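Nidogen-1 (Mus musculus, PDB 1GL4) is a basement-membrane glycoprotein that associates tightly with laminin and also binds collagen IV and perlecan, this chain holding its EGF-like and G2 beta-barrel part. Local coordinates at residues A[50-56]-A[73-79]; A[59-65]-A[170-176]; A[117-123]-A[273-279]; A[203-209]-A[221-227]. One frame throughout, in Å; residues are numbered along the deposited sequence.

Contact 1 (A[50-56]-A[73-79]); sequences QRVNGKV and NTDLHSY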
# COMPACT_ATOMS: atom_id res chain seq x y z
N GLN A 50 0.93 4.92 10.04
CA GLN A 50 0.85 3.52 10.44
C GLN A 50 1.83 2.70 9.62
O GLN A 50 2.10 3.03 8.46
CB GLN A 50 -0.57 2.96 10.24
CG GLN A 50 -1.65 3.56 11.15
CD GLN A 50 -1.43 3.28 12.63
OE1 GLN A 50 -1.06 2.17 13.02
NE2 GLN A 50 -1.69 4.29 13.46
N ARG A 51 2.35 1.63 10.21
CA ARG A 51 3.30 0.76 9.52
C ARG A 51 2.81 -0.68 9.50
O ARG A 51 2.17 -1.14 10.44
CB ARG A 51 4.67 0.84 10.20
CG ARG A 51 5.31 2.22 10.11
CD ARG A 51 6.67 2.27 10.80
NE ARG A 51 6.55 2.12 12.25
CZ ARG A 51 7.57 2.22 13.10
NH1 ARG A 51 8.79 2.48 12.64
NH2 ARG A 51 7.37 2.06 14.40
N VAL A 52 3.10 -1.38 8.40
CA VAL A 52 2.72 -2.78 8.23
C VAL A 52 3.99 -3.58 7.97
O VAL A 52 4.80 -3.21 7.12
CB VAL A 52 1.76 -2.96 7.03
CG1 VAL A 52 1.07 -4.31 7.12
CG2 VAL A 52 0.74 -1.83 6.98
N ASN A 53 4.18 -4.67 8.71
CA ASN A 53 5.37 -5.51 8.56
C ASN A 53 5.05 -6.99 8.45
O ASN A 53 4.07 -7.47 9.04
CB ASN A 53 6.31 -5.30 9.76
CG ASN A 53 6.96 -3.94 9.76
OD1 ASN A 53 7.73 -3.60 8.86
ND2 ASN A 53 6.66 -3.14 10.78
N GLY A 54 5.88 -7.72 7.71
CA GLY A 54 5.67 -9.14 7.55
C GLY A 54 6.73 -9.79 6.69
O GLY A 54 7.65 -9.14 6.21
N LYS A 55 6.59 -11.10 6.49
CA LYS A 55 7.53 -11.86 5.68
C LYS A 55 6.91 -12.27 4.35
O LYS A 55 5.69 -12.36 4.22
CB LYS A 55 7.98 -13.11 6.44
CG LYS A 55 8.86 -12.84 7.65
CD LYS A 55 10.21 -12.28 7.24
CE LYS A 55 11.14 -12.17 8.45
NZ LYS A 55 12.50 -11.66 8.08
N VAL A 56 7.77 -12.53 3.37
CA VAL A 56 7.33 -12.94 2.05
C VAL A 56 8.12 -14.15 1.57
O VAL A 56 9.35 -14.16 1.64
CB VAL A 56 7.53 -11.82 1.00
CG1 VAL A 56 7.03 -12.30 -0.35
CG2 VAL A 56 6.81 -10.54 1.44
N ASN A 73 11.85 -15.79 3.86
CA ASN A 73 12.33 -14.83 4.85
C ASN A 73 12.59 -13.43 4.27
O ASN A 73 13.37 -12.66 4.84
CB ASN A 73 13.59 -15.35 5.53
CG ASN A 73 13.99 -14.51 6.72
OD1 ASN A 73 13.23 -14.36 7.68
ND2 ASN A 73 15.20 -13.95 6.68
N THR A 74 11.95 -13.11 3.15
CA THR A 74 12.10 -11.79 2.55
C THR A 74 11.19 -10.85 3.35
O THR A 74 10.09 -11.24 3.75
CB THR A 74 11.66 -11.79 1.07
OG1 THR A 74 12.59 -12.55 0.30
CG2 THR A 74 11.60 -10.36 0.52
N ASP A 75 11.65 -9.62 3.60
CA ASP A 75 10.88 -8.64 4.37
C ASP A 75 9.95 -7.74 3.55
O ASP A 75 10.27 -7.37 2.42
CB ASP A 75 11.82 -7.70 5.15
CG ASP A 75 12.64 -8.43 6.19
OD1 ASP A 75 12.05 -9.08 7.07
OD2 ASP A 75 13.88 -8.33 6.14
N LEU A 76 8.81 -7.39 4.14
CA LEU A 76 7.86 -6.47 3.52
C LEU A 76 7.60 -5.38 4.55
O LEU A 76 7.27 -5.68 5.70
CB LEU A 76 6.54 -7.17 3.15
CG LEU A 76 5.51 -6.30 2.43
CD1 LEU A 76 4.54 -7.17 1.65
CD2 LEU A 76 4.75 -5.42 3.42
N HIS A 77 7.78 -4.12 4.15
CA HIS A 77 7.54 -2.98 5.03
C HIS A 77 6.68 -1.97 4.27
O HIS A 77 7.00 -1.58 3.14
CB HIS A 77 8.87 -2.33 5.42
CG HIS A 77 8.72 -1.17 6.36
ND1 HIS A 77 8.46 -1.33 7.70
CD2 HIS A 77 8.77 0.17 6.14
CE1 HIS A 77 8.35 -0.14 8.27
NE2 HIS A 77 8.53 0.78 7.34
N SER A 78 5.58 -1.54 4.88
CA SER A 78 4.68 -0.60 4.22
C SER A 78 4.36 0.57 5.15
O SER A 78 4.24 0.40 6.36
CB SER A 78 3.41 -1.34 3.79
OG SER A 78 2.62 -0.56 2.91
N TYR A 79 4.22 1.77 4.57
CA TYR A 79 3.93 2.99 5.32
C TYR A 79 2.72 3.74 4.73
O TYR A 79 2.58 3.85 3.50
CB TYR A 79 5.18 3.90 5.28
CG TYR A 79 5.17 5.11 6.21
CD1 TYR A 79 5.74 5.04 7.48
CD2 TYR A 79 4.61 6.33 5.81
CE1 TYR A 79 5.76 6.14 8.34
CE2 TYR A 79 4.62 7.45 6.66
CZ TYR A 79 5.19 7.34 7.92
OH TYR A 79 5.22 8.43 8.77
O HOH W 1 9.62 -5.40 7.48
O HOH W 2 9.67 -8.33 8.13

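Contact 2 (A[59-65]-A[170-176]); sequences RIFVGSS and LEGRVPQ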
# COMPACT_ATOMS: atom_id res chain seq x y z
N ARG A 59 7.72 -19.15 -4.71
CA ARG A 59 8.18 -20.25 -5.55
C ARG A 59 7.60 -19.85 -6.90
O ARG A 59 6.46 -20.18 -7.22
CB ARG A 59 7.58 -21.58 -5.08
CG ARG A 59 7.97 -22.80 -5.92
CD ARG A 59 7.21 -24.03 -5.45
NE ARG A 59 7.39 -25.18 -6.35
CZ ARG A 59 8.52 -25.87 -6.47
NH1 ARG A 59 9.58 -25.53 -5.75
NH2 ARG A 59 8.58 -26.89 -7.31
N ILE A 60 8.39 -19.12 -7.69
CA ILE A 60 7.91 -18.61 -8.97
C ILE A 60 8.69 -19.00 -10.22
O ILE A 60 9.89 -18.76 -10.32
CB ILE A 60 7.85 -17.06 -8.91
CG1 ILE A 60 6.91 -16.64 -7.77
CG2 ILE A 60 7.37 -16.50 -10.24
CD1 ILE A 60 6.92 -15.17 -7.47
N PHE A 61 7.98 -19.57 -11.19
CA PHE A 61 8.58 -19.94 -12.47
C PHE A 61 8.51 -18.70 -13.37
O PHE A 61 7.44 -18.11 -13.53
CB PHE A 61 7.80 -21.08 -13.14
CG PHE A 61 7.80 -22.38 -12.36
CD1 PHE A 61 6.92 -22.58 -11.31
CD2 PHE A 61 8.67 -23.41 -12.71
CE1 PHE A 61 6.90 -23.79 -10.60
CE2 PHE A 61 8.67 -24.63 -12.01
CZ PHE A 61 7.78 -24.82 -10.96
N VAL A 62 9.64 -18.31 -13.96
CA VAL A 62 9.67 -17.14 -14.85
C VAL A 62 9.71 -17.56 -16.32
O VAL A 62 10.50 -18.43 -16.71
CB VAL A 62 10.91 -16.25 -14.57
CG1 VAL A 62 10.92 -15.05 -15.52
CG2 VAL A 62 10.90 -15.76 -13.13
N GLY A 63 8.84 -16.95 -17.13
CA GLY A 63 8.80 -17.28 -18.54
C GLY A 63 8.53 -18.76 -18.80
O GLY A 63 7.50 -19.28 -18.39
N SER A 64 9.46 -19.43 -19.47
CA SER A 64 9.28 -20.85 -19.78
C SER A 64 10.17 -21.75 -18.94
O SER A 64 10.30 -22.94 -19.23
CB SER A 64 9.58 -21.09 -21.27
OG SER A 64 10.95 -20.89 -21.55
N SER A 65 10.79 -21.19 -17.91
CA SER A 65 11.68 -21.96 -17.05
C SER A 65 10.97 -23.11 -16.34
O SER A 65 9.83 -22.97 -15.89
CB SER A 65 12.33 -21.05 -16.01
OG SER A 65 13.19 -21.80 -15.15
N LEU A 170 3.55 -16.50 -2.33
CA LEU A 170 3.33 -16.44 -3.78
C LEU A 170 3.79 -17.73 -4.47
O LEU A 170 4.88 -18.23 -4.18
CB LEU A 170 4.12 -15.28 -4.40
CG LEU A 170 3.94 -13.89 -3.77
CD1 LEU A 170 4.99 -12.95 -4.35
CD2 LEU A 170 2.53 -13.38 -4.03
N GLU A 171 2.97 -18.25 -5.38
CA GLU A 171 3.33 -19.47 -6.09
C GLU A 171 2.70 -19.57 -7.48
O GLU A 171 1.50 -19.39 -7.64
CB GLU A 171 2.94 -20.70 -5.26
CG GLU A 171 3.22 -22.02 -5.94
CD GLU A 171 2.97 -23.22 -5.04
OE1 GLU A 171 1.88 -23.28 -4.43
OE2 GLU A 171 3.85 -24.09 -4.95
N GLY A 172 3.52 -19.87 -8.48
CA GLY A 172 2.99 -20.00 -9.83
C GLY A 172 3.97 -19.57 -10.90
O GLY A 172 5.18 -19.60 -10.71
N ARG A 173 3.43 -19.14 -12.04
CA ARG A 173 4.25 -18.72 -13.17
C ARG A 173 3.89 -17.33 -13.66
O ARG A 173 2.71 -16.96 -13.71
CB ARG A 173 4.08 -19.74 -14.31
CG ARG A 173 4.87 -19.44 -15.60
CD ARG A 173 4.64 -20.53 -16.64
NE ARG A 173 5.03 -21.86 -16.16
CZ ARG A 173 6.28 -22.32 -16.14
NH1 ARG A 173 7.28 -21.57 -16.58
NH2 ARG A 173 6.53 -23.52 -15.64
N VAL A 174 4.91 -16.54 -14.01
CA VAL A 174 4.71 -15.20 -14.54
C VAL A 174 5.56 -15.04 -15.80
O VAL A 174 6.60 -15.69 -15.94
CB VAL A 174 5.13 -14.09 -13.54
CG1 VAL A 174 4.28 -14.19 -12.26
CG2 VAL A 174 6.62 -14.23 -13.20
N PRO A 175 5.12 -14.19 -16.74
CA PRO A 175 5.87 -13.96 -17.98
C PRO A 175 7.21 -13.28 -17.66
O PRO A 175 7.33 -12.59 -16.65
CB PRO A 175 4.96 -13.04 -18.79
CG PRO A 175 3.58 -13.27 -18.20
CD PRO A 175 3.87 -13.41 -16.73
N GLN A 176 8.20 -13.48 -18.52
CA GLN A 176 9.51 -12.87 -18.29
C GLN A 176 9.59 -11.43 -18.78
O GLN A 176 9.16 -11.12 -19.90
CB GLN A 176 10.60 -13.68 -18.98
CG GLN A 176 12.00 -13.13 -18.77
CD GLN A 176 13.03 -13.91 -19.54
OE1 GLN A 176 13.06 -13.88 -20.78
NE2 GLN A 176 13.88 -14.63 -18.82
O HOH W 3 5.52 -17.51 -18.56

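Contact 3 (A[117-123]-A[273-279]); sequences AVEQDGF and NSIGPVR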
# COMPACT_ATOMS: atom_id res chain seq x y z
N ALA A 117 -7.70 3.39 2.18
CA ALA A 117 -8.15 4.37 1.19
C ALA A 117 -8.90 5.53 1.86
O ALA A 117 -9.47 5.36 2.93
CB ALA A 117 -9.07 3.70 0.17
N VAL A 118 -8.89 6.70 1.22
CA VAL A 118 -9.60 7.85 1.78
C VAL A 118 -11.09 7.54 1.71
O VAL A 118 -11.62 7.23 0.65
CB VAL A 118 -9.32 9.14 0.97
CG1 VAL A 118 -10.16 10.30 1.52
CG2 VAL A 118 -7.84 9.48 1.03
N GLU A 119 -11.76 7.61 2.86
CA GLU A 119 -13.18 7.31 2.94
C GLU A 119 -14.05 8.49 2.50
O GLU A 119 -13.90 9.61 3.00
CB GLU A 119 -13.53 6.87 4.38
CG GLU A 119 -12.74 5.62 4.83
CD GLU A 119 -13.08 5.14 6.24
OE1 GLU A 119 -13.06 5.96 7.19
OE2 GLU A 119 -13.35 3.94 6.41
N GLN A 120 -14.95 8.24 1.56
CA GLN A 120 -15.83 9.28 1.03
C GLN A 120 -17.30 9.01 1.32
O GLN A 120 -17.77 7.88 1.20
CB GLN A 120 -15.63 9.42 -0.48
CG GLN A 120 -14.22 9.84 -0.87
CD GLN A 120 -14.02 9.88 -2.37
OE1 GLN A 120 -13.03 10.40 -2.86
NE2 GLN A 120 -14.97 9.30 -3.11
N ASP A 121 -18.03 10.06 1.69
CA ASP A 121 -19.46 9.95 1.99
C ASP A 121 -19.72 8.90 3.06
O ASP A 121 -19.15 8.95 4.14
CB ASP A 121 -20.24 9.61 0.72
CG ASP A 121 -20.21 10.73 -0.31
OD1 ASP A 121 -20.66 11.85 0.00
OD2 ASP A 121 -19.72 10.49 -1.44
N GLY A 122 -20.59 7.95 2.75
CA GLY A 122 -20.89 6.90 3.71
C GLY A 122 -20.25 5.57 3.33
O GLY A 122 -20.94 4.54 3.26
N PHE A 123 -18.94 5.58 3.08
CA PHE A 123 -18.24 4.36 2.71
C PHE A 123 -17.01 4.11 3.59
O PHE A 123 -16.33 5.05 3.99
CB PHE A 123 -17.84 4.42 1.23
CG PHE A 123 -19.02 4.51 0.31
CD1 PHE A 123 -19.74 5.69 0.19
CD2 PHE A 123 -19.47 3.38 -0.38
CE1 PHE A 123 -20.90 5.76 -0.58
CE2 PHE A 123 -20.63 3.44 -1.16
CZ PHE A 123 -21.35 4.63 -1.26
N ASN A 273 -5.26 5.90 -3.15
CA ASN A 273 -6.58 5.28 -3.12
C ASN A 273 -7.71 6.07 -2.44
O ASN A 273 -7.49 6.73 -1.42
CB ASN A 273 -6.47 3.94 -2.39
CG ASN A 273 -5.40 3.05 -2.97
OD1 ASN A 273 -5.70 2.12 -3.72
ND2 ASN A 273 -4.14 3.33 -2.63
N SER A 274 -8.90 5.97 -3.03
CA SER A 274 -10.13 6.58 -2.51
C SER A 274 -11.23 5.53 -2.61
O SER A 274 -11.30 4.80 -3.61
CB SER A 274 -10.54 7.81 -3.33
OG SER A 274 -9.75 8.94 -3.00
N ILE A 275 -12.09 5.44 -1.60
CA ILE A 275 -13.18 4.46 -1.62
C ILE A 275 -14.53 5.18 -1.50
O ILE A 275 -14.71 6.05 -0.64
CB ILE A 275 -13.01 3.41 -0.48
CG1 ILE A 275 -13.99 2.25 -0.67
CG2 ILE A 275 -13.25 4.05 0.88
CD1 ILE A 275 -13.61 1.31 -1.79
N GLY A 276 -15.47 4.82 -2.37
CA GLY A 276 -16.77 5.46 -2.35
C GLY A 276 -17.82 4.79 -3.22
O GLY A 276 -17.67 3.62 -3.58
N PRO A 277 -18.90 5.51 -3.57
CA PRO A 277 -19.98 4.97 -4.40
C PRO A 277 -19.60 4.70 -5.86
O PRO A 277 -18.65 5.29 -6.38
CB PRO A 277 -21.06 6.04 -4.27
CG PRO A 277 -20.26 7.29 -4.20
CD PRO A 277 -19.16 6.91 -3.22
N VAL A 278 -20.34 3.81 -6.51
CA VAL A 278 -20.10 3.48 -7.91
C VAL A 278 -20.52 4.66 -8.77
O VAL A 278 -21.66 5.11 -8.71
CB VAL A 278 -20.93 2.24 -8.34
CG1 VAL A 278 -20.69 1.94 -9.81
CG2 VAL A 278 -20.55 1.04 -7.48
N ARG A 279 -19.59 5.18 -9.57
CA ARG A 279 -19.87 6.31 -10.45
C ARG A 279 -19.64 5.91 -11.90
O ARG A 279 -20.63 5.84 -12.66
CB ARG A 279 -18.97 7.50 -10.10
CG ARG A 279 -19.11 8.01 -8.67
CD ARG A 279 -18.17 9.18 -8.41
NE ARG A 279 -18.18 9.62 -7.02
CZ ARG A 279 -19.23 10.18 -6.41
NH1 ARG A 279 -20.37 10.37 -7.07
NH2 ARG A 279 -19.14 10.55 -5.14
OXT ARG A 279 -18.47 5.67 -12.26

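Contact 4 (A[203-209]-A[221-227]); sequences STREYTV and HTHIYQW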
# COMPACT_ATOMS: atom_id res chain seq x y z
N SER A 203 -10.96 -7.97 -12.00
CA SER A 203 -10.62 -6.85 -12.86
C SER A 203 -9.61 -7.23 -13.94
O SER A 203 -8.61 -7.90 -13.67
CB SER A 203 -10.06 -5.71 -12.00
OG SER A 203 -9.51 -4.66 -12.79
N THR A 204 -9.89 -6.79 -15.16
CA THR A 204 -9.01 -7.05 -16.30
C THR A 204 -8.40 -5.70 -16.68
O THR A 204 -9.13 -4.78 -17.03
CB THR A 204 -9.79 -7.63 -17.50
OG1 THR A 204 -10.43 -8.86 -17.09
CG2 THR A 204 -8.86 -7.93 -18.67
N ARG A 205 -7.08 -5.59 -16.58
CA ARG A 205 -6.38 -4.34 -16.88
C ARG A 205 -5.15 -4.55 -17.77
O ARG A 205 -4.71 -5.67 -17.99
CB ARG A 205 -5.92 -3.67 -15.58
CG ARG A 205 -6.99 -3.47 -14.53
CD ARG A 205 -6.53 -2.48 -13.46
NE ARG A 205 -5.63 -3.05 -12.47
CZ ARG A 205 -6.01 -3.79 -11.43
NH1 ARG A 205 -7.30 -4.07 -11.25
NH2 ARG A 205 -5.12 -4.22 -10.55
N GLU A 206 -4.60 -3.45 -18.26
CA GLU A 206 -3.41 -3.53 -19.10
C GLU A 206 -2.27 -2.78 -18.43
O GLU A 206 -2.49 -1.92 -17.57
CB GLU A 206 -3.68 -2.94 -20.49
CG GLU A 206 -3.80 -1.43 -20.53
CD GLU A 206 -3.85 -0.86 -21.94
OE1 GLU A 206 -3.69 0.37 -22.08
OE2 GLU A 206 -4.05 -1.63 -22.90
N TYR A 207 -1.04 -3.12 -18.81
CA TYR A 207 0.14 -2.46 -18.28
C TYR A 207 1.15 -2.35 -19.43
O TYR A 207 1.10 -3.14 -20.38
CB TYR A 207 0.73 -3.26 -17.10
CG TYR A 207 1.11 -4.69 -17.42
CD1 TYR A 207 2.41 -5.01 -17.80
CD2 TYR A 207 0.18 -5.72 -17.34
CE1 TYR A 207 2.77 -6.32 -18.10
CE2 TYR A 207 0.53 -7.04 -17.65
CZ TYR A 207 1.82 -7.33 -18.03
OH TYR A 207 2.17 -8.61 -18.37
N THR A 208 2.03 -1.37 -19.34
CA THR A 208 3.01 -1.15 -20.40
C THR A 208 4.42 -1.48 -19.97
O THR A 208 4.84 -1.12 -18.87
CB THR A 208 2.98 0.31 -20.87
OG1 THR A 208 1.68 0.62 -21.37
CG2 THR A 208 4.02 0.54 -21.98
N VAL A 209 5.16 -2.16 -20.84
CA VAL A 209 6.55 -2.52 -20.58
C VAL A 209 7.49 -1.68 -21.45
O VAL A 209 7.41 -1.72 -22.68
CB VAL A 209 6.83 -4.01 -20.87
CG1 VAL A 209 8.31 -4.31 -20.64
CG2 VAL A 209 5.97 -4.89 -19.99
N HIS A 221 5.64 -1.91 -25.29
CA HIS A 221 4.56 -2.84 -25.61
C HIS A 221 3.64 -3.08 -24.41
O HIS A 221 4.08 -3.14 -23.26
CB HIS A 221 5.13 -4.16 -26.11
CG HIS A 221 6.34 -4.63 -25.36
ND1 HIS A 221 6.28 -5.60 -24.38
CD2 HIS A 221 7.64 -4.27 -25.45
CE1 HIS A 221 7.49 -5.82 -23.90
NE2 HIS A 221 8.34 -5.02 -24.53
N THR A 222 2.35 -3.24 -24.70
CA THR A 222 1.34 -3.46 -23.68
C THR A 222 0.92 -4.91 -23.53
O THR A 222 1.02 -5.70 -24.47
CB THR A 222 0.09 -2.64 -23.99
OG1 THR A 222 -0.43 -3.05 -25.27
CG2 THR A 222 0.42 -1.16 -24.04
N HIS A 223 0.46 -5.25 -22.33
CA HIS A 223 0.02 -6.61 -22.05
C HIS A 223 -1.18 -6.52 -21.10
O HIS A 223 -1.38 -5.50 -20.45
CB HIS A 223 1.17 -7.41 -21.44
CG HIS A 223 2.36 -7.51 -22.34
ND1 HIS A 223 2.40 -8.33 -23.44
CD2 HIS A 223 3.53 -6.82 -22.35
CE1 HIS A 223 3.53 -8.14 -24.10
NE2 HIS A 223 4.23 -7.22 -23.46
N ILE A 224 -1.97 -7.58 -21.05
CA ILE A 224 -3.18 -7.59 -20.22
C ILE A 224 -3.20 -8.72 -19.20
O ILE A 224 -2.73 -9.82 -19.48
CB ILE A 224 -4.44 -7.77 -21.11
CG1 ILE A 224 -4.44 -6.75 -22.24
CG2 ILE A 224 -5.71 -7.65 -20.26
CD1 ILE A 224 -5.40 -7.08 -23.37
N TYR A 225 -3.74 -8.45 -18.02
CA TYR A 225 -3.89 -9.49 -17.01
C TYR A 225 -5.19 -9.32 -16.24
O TYR A 225 -5.76 -8.23 -16.19
CB TYR A 225 -2.68 -9.59 -16.06
CG TYR A 225 -2.20 -8.35 -15.31
CD1 TYR A 225 -1.04 -8.41 -14.54
CD2 TYR A 225 -2.86 -7.12 -15.38
CE1 TYR A 225 -0.55 -7.31 -13.86
CE2 TYR A 225 -2.37 -6.00 -14.70
CZ TYR A 225 -1.21 -6.11 -13.94
OH TYR A 225 -0.69 -5.02 -13.27
N GLN A 226 -5.68 -10.42 -15.68
CA GLN A 226 -6.92 -10.40 -14.92
C GLN A 226 -6.68 -10.74 -13.46
O GLN A 226 -6.12 -11.80 -13.15
CB GLN A 226 -7.93 -11.41 -15.50
CG GLN A 226 -9.28 -11.38 -14.78
CD GLN A 226 -10.22 -12.48 -15.24
OE1 GLN A 226 -9.99 -13.66 -14.97
NE2 GLN A 226 -11.28 -12.10 -15.93
N TRP A 227 -7.10 -9.85 -12.58
CA TRP A 227 -6.97 -10.05 -11.14
C TRP A 227 -8.28 -10.54 -10.54
O TRP A 227 -9.35 -9.99 -10.82
CB TRP A 227 -6.53 -8.76 -10.45
CG TRP A 227 -5.08 -8.49 -10.63
CD1 TRP A 227 -4.48 -7.84 -11.67
CD2 TRP A 227 -4.03 -8.97 -9.78
NE1 TRP A 227 -3.11 -7.89 -11.53
CE2 TRP A 227 -2.81 -8.58 -10.38
CE3 TRP A 227 -4.00 -9.70 -8.59
CZ2 TRP A 227 -1.56 -8.89 -9.82
CZ3 TRP A 227 -2.76 -10.01 -8.03
CH2 TRP A 227 -1.56 -9.61 -8.65
O HOH W 4 -2.50 -3.08 -12.40

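Contact 1 (A[50-56]-A[73-79])
With CG of H77 trans to its backbone N (chi1 -178°) and CG of N53 trans to its carbonyl carbon (chi1 -70°), the imidazole and the amide lie side by side, pointing the same way from one face of the sheet. ND1 of H77 gives its proton to OD1 of N53 at 2.7 Å; the oxygen sits at the ring edge and in its plane. R51 arrives beside the same ring, CD lying 3.9 Å from CE1 of H77, and its CG meets CD1 of Y79. The two segments are antiparallel arms of a beta hairpin in the G2 beta-barrel, and H77 and Y79 belong to the surface involved in perlecan binding. With ND1 bonded to N53 and NE2 to a polar side chain of another protein chain, the rotation of the H77 ring is probably fixed. Farther along, K55 bends at chi2 (-67°) and brings NZ to OD1 of D75, a salt bridge of 2.8 Å on the syn side of the carboxylate, and to OD1 of N73, met from above its carbonyl plane. On the other face, CG2 of V56 packs against CB of L76 at 3.8 Å, while strand 86-92 covers L76 and T74.

Contact 2 (A[59-65]-A[170-176])
NH1 of R173 is held by two backbone carbonyls of the opposite segment, O of G63 at 2.9 Å and O of S65 at 3.0 Å from NH1. Both oxygens lie near the guanidinium plane, although the nitrogen itself stands well above the carbonyl plane of G63. A bend at chi3 (-58°), after an extended start, turns the group back over the other strand, where CB of F61 rests against one guanidinium face, 3.5 Å from NH1. The aromatic ring is tilted 36° to the guanidinium, and its edge meets O of G172. Strand 49-62 runs parallel to the 170-176 segment here, a pairing within the beta-barrel; the short bond from N of F61 to O of G172, 2.8 Å, is one of five backbone links. Away from R173, on the face turned toward F142 and L149, CG2 of I60 packs on CG2 of V174 at 3.8 Å. G63, at the second position of a type II' turn, has N bonded to O of V174, and its own O also takes a water. The arginine thus joins two carbonyls of this turn to the neighbouring strand, and its positive charge would probably polarise both of them.

Contact 3 (A[117-123]-A[273-279])
One face of the F123 ring lies flat on the backbone at G276 and P277, with C of G276 and N of P277 both over its centre, and CB of D121 reaches its edge. This ring sits where the last strand of the G2 beta-barrel, 266-276, runs out towards the C terminus and pairs in parallel with the short strand 118-119 that follows helix 107-115. Two CH-pi contacts hold the ring: CA of G276 stands 4.0 Å from the F123 centroid and CD of P277 3.8 Å from it, both over the face. CG of F123, trans to its carbonyl carbon (chi1 -62°), points the side chain so that it crosses that of P277 at about a right angle, the ring face on the proline. P246 and Q249 also touch F123, tying it to the adjoining strand 248-261 and the loop before it.

P277 is shared between two flat groups, for its CG lies over the rim of one guanidinium face of R279. That arginine offers its edge to D121, but the salt bridge is long, with NH2 of R279 3.7 Å from OD2 of D121, so its pull is probably modest. Three backbone bonds join the segments. N of V118 bonds O of N273, V118 O accepts from N of I275 at 2.9 Å in a nearly straight bond (174°), and N of Q120 bonds O of I275. E119 turns its carboxylate to N125 and S128 beyond the pair. Just before the short strand, CB of A117 packs against CB of N273 at 3.7 Å and CB of I275 at 4.0 Å.

Contact 4 (A[203-209]-A[221-227])
Y207 and Y225 meet at about a right angle along their side chains, but their rings are oblique, with planes 48° apart and centroids 4.6 Å apart. CD2 of Y207 stands over the centre of one face of the Y225 ring, 3.7 Å from CE2 of Y225; NE1 of W227 stands over the opposite face, so the phenol is sandwiched. In both tyrosines CG sits between backbone N and carbonyl carbon, which swings each ring over the neighbouring strand. The far end of Y207 then reaches H223, its OH 3.4 Å from CB of H223, the two rings again oblique.

At the 203 end, the guanidinium of R205 lies almost parallel to the indole of W227, their planes 6° apart, and CD1 of W227 sits over one guanidinium face, 3.8 Å from NH2 of R205. NH1 of R205 bonds OG of S203 and forms a salt bridge to E190, while Y188 adds a cation-pi contact. A water accepts from NE of R205 and donates to OH of Y225, whose hydroxyl also bonds O of P104.

At the other end V209 rests off-centre on the H221 ring, CB of V209 3.6 Å from CE1 of H221. ND1 of H221 shares a 2.8 Å hydrogen bond with NE2 of H223, and NE2 of H221 is engaged by E211. Eight backbone bonds in hydrogen-bonded pairs make this a regular antiparallel beta hairpin, flanked in the G2 beta-barrel by strand 182-195 at one edge and strand 133-142 at the other, its aromatic face meeting P104, L105 and P107.

From the N terminus, strand 49-62 is shared by the first two contacts: contact 1 closes the hairpin with strand 69-81, and contact 2, next to it in sequence, reaches forward about a hundred residues to 170-176. Contacts 1 and 2 therefore cross along the chain. Contact 3 opens at 117-123, inside the loop that contact 2 closes, and crosses it on its way to the C-terminal end of the last strand. The hairpin of contact 4 is nested within the loop closed by contact 3. Contacts 2 and 4 lie on one side of the chain's centre, centres about 17 Å apart, while contact 3 lies opposite both contact 1 and contact 2. Together they join early, middle and final strands of the beta-barrel.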